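Local structure of putative peptidyl-arginine deiminase (1XKN) at residues 100-105 with 342-347. The protein probably hydrolyses the guanidinium group of agmatine or peptidyl-arginine, releasing ammonia, as members of its deiminase family do. Numbering follows the deposited sequence.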
# COMPACT_ATOMS: atom_id res chain seq x y z
N PRO A 100 -8.23 3.23 -5.11
CA PRO A 100 -7.96 4.30 -6.07
C PRO A 100 -6.50 4.73 -6.24
O PRO A 100 -5.90 5.32 -5.35
CB PRO A 100 -8.84 5.44 -5.56
CG PRO A 100 -8.76 5.27 -4.08
CD PRO A 100 -8.90 3.76 -3.91
N ASN A 101 -5.97 4.44 -7.42
CA ASN A 101 -4.60 4.78 -7.77
C ASN A 101 -4.64 6.17 -8.41
O ASN A 101 -4.72 6.32 -9.63
CB ASN A 101 -4.05 3.75 -8.77
CG ASN A 101 -2.59 3.97 -9.13
OD1 ASN A 101 -2.06 3.31 -10.02
ND2 ASN A 101 -1.93 4.90 -8.44
N TYR A 102 -4.60 7.19 -7.56
CA TYR A 102 -4.63 8.58 -8.00
C TYR A 102 -3.36 8.95 -8.74
O TYR A 102 -2.26 8.59 -8.32
CB TYR A 102 -4.75 9.51 -6.80
CG TYR A 102 -6.05 9.41 -6.05
CD1 TYR A 102 -7.18 10.11 -6.47
CD2 TYR A 102 -6.15 8.64 -4.89
CE1 TYR A 102 -8.37 10.06 -5.76
CE2 TYR A 102 -7.33 8.57 -4.17
CZ TYR A 102 -8.43 9.29 -4.61
OH TYR A 102 -9.59 9.26 -3.88
N VAL A 103 -3.51 9.69 -9.84
CA VAL A 103 -2.38 10.18 -10.62
C VAL A 103 -2.77 11.56 -11.12
O VAL A 103 -3.95 11.90 -11.18
CB VAL A 103 -2.08 9.29 -11.86
CG1 VAL A 103 -1.55 7.93 -11.42
CG2 VAL A 103 -3.32 9.14 -12.72
N ILE A 104 -1.77 12.37 -11.46
CA ILE A 104 -2.02 13.71 -11.98
C ILE A 104 -1.89 13.62 -13.49
O ILE A 104 -0.86 13.17 -14.01
CB ILE A 104 -0.99 14.74 -11.46
CG1 ILE A 104 -0.95 14.73 -9.93
CG2 ILE A 104 -1.33 16.13 -11.98
CD1 ILE A 104 -2.31 14.93 -9.28
N ARG A 105 -2.93 14.05 -14.20
CA ARG A 105 -2.93 14.01 -15.66
C ARG A 105 -2.58 15.37 -16.24
O ARG A 105 -3.10 16.40 -15.81
CB ARG A 105 -4.30 13.58 -16.18
CG ARG A 105 -4.43 13.61 -17.69
CD ARG A 105 -5.77 13.07 -18.17
NE ARG A 105 -6.91 13.85 -17.70
CZ ARG A 105 -8.18 13.55 -17.97
NH1 ARG A 105 -8.47 12.49 -18.71
NH2 ARG A 105 -9.16 14.31 -17.50
N HIS A 342 -4.68 3.36 1.22
CA HIS A 342 -4.32 3.93 -0.06
C HIS A 342 -4.46 5.43 0.06
O HIS A 342 -5.54 5.95 0.36
CB HIS A 342 -5.17 3.44 -1.24
CG HIS A 342 -4.46 3.55 -2.55
ND1 HIS A 342 -3.97 4.75 -3.03
CD2 HIS A 342 -4.04 2.61 -3.42
CE1 HIS A 342 -3.29 4.53 -4.14
NE2 HIS A 342 -3.31 3.24 -4.40
N GLU A 343 -3.35 6.11 -0.14
CA GLU A 343 -3.35 7.54 -0.03
C GLU A 343 -4.07 8.20 -1.19
O GLU A 343 -4.28 7.61 -2.25
CB GLU A 343 -1.91 8.06 0.02
CG GLU A 343 -1.12 7.93 -1.30
CD GLU A 343 -0.54 6.55 -1.54
OE1 GLU A 343 -0.84 5.61 -0.76
OE2 GLU A 343 0.22 6.39 -2.51
N GLU A 344 -4.49 9.44 -0.95
CA GLU A 344 -5.11 10.26 -1.97
C GLU A 344 -4.21 11.48 -1.97
O GLU A 344 -4.26 12.29 -1.05
CB GLU A 344 -6.53 10.70 -1.62
CG GLU A 344 -7.03 11.75 -2.62
CD GLU A 344 -8.41 12.31 -2.33
OE1 GLU A 344 -8.81 13.26 -3.03
OE2 GLU A 344 -9.08 11.81 -1.41
N PRO A 345 -3.35 11.61 -2.98
CA PRO A 345 -2.47 12.79 -3.00
C PRO A 345 -3.26 14.08 -3.20
O PRO A 345 -4.31 14.09 -3.84
CB PRO A 345 -1.52 12.49 -4.16
CG PRO A 345 -2.36 11.61 -5.07
CD PRO A 345 -3.02 10.69 -4.08
N ALA A 346 -2.75 15.18 -2.63
CA ALA A 346 -3.39 16.48 -2.76
C ALA A 346 -2.75 17.26 -3.91
O ALA A 346 -1.58 17.62 -3.83
CB ALA A 346 -3.23 17.27 -1.45
N MSE A 347 -3.52 17.52 -4.96
CA MSE A 347 -2.97 18.27 -6.09
C MSE A 347 -3.24 19.76 -5.96
O MSE A 347 -4.40 20.18 -5.90
CB MSE A 347 -3.55 17.78 -7.42
CG MSE A 347 -2.93 18.47 -8.63
SE MSE A 347 -4.02 18.34 -10.22
CE MSE A 347 -5.31 19.72 -9.77
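Tyr102 lays its ring on the side chain of Glu344: CG of Glu344 sits 3.6 Å from the centroid of the Tyr102 ring, 19° off the normal, a CH-pi contact displaced toward the hydroxyl half of the ring. With CG anti to the backbone N and the chain extended beyond it, Glu344 carries its carboxylate above the hydroxyl end of the ring, the two planes only 12° apart. CB of Glu344 meets CE2 of Tyr102 at 3.4 Å, and the carbonyl O of Glu343 comes to the ring edge beside CD2. At the root of the same side chain, CB of Tyr102 packs on CD of Pro345 at 3.4 Å. Further along, CD1 of Ile104 rests 3.6 Å from CB of Met347, a selenomethionine, whose SE also comes near CG2 of Ile104.

No hydrogen bond joins the two segments. Strand 101-107 lies between 5-7 and 110-119 in one sheet, and 342-345 is the outermost strand of another, antiparallel to 15-21, in what is, by family, probably the alpha/beta-propeller (pentein) fold. Strands 101-105 and 342-345 run nearly parallel, 22° apart with axes 7.0 Å from each other, and the join is made by side chains and by two backbone carbonyls packing on rings.

At the other end, the carbonyl O of Pro100 lies over a face of the His342 imidazole, 3.0 Å from CE1 of His342 and offset toward the rim. That ring's rotation is fixed by a bond from ND1 of His342 to the O of Glu343, 3.0 Å long, in the ring plane and on a carbonyl lone pair. Outward, the buried Glu344 carboxylate pairs with Lys113 and accepts bonds from Ser17 and Gln144, while the Tyr102 hydroxyl also bonds Gln144. Asn101, turned away, hydrogen-bonds Trp118, one of the residues of the sodium site.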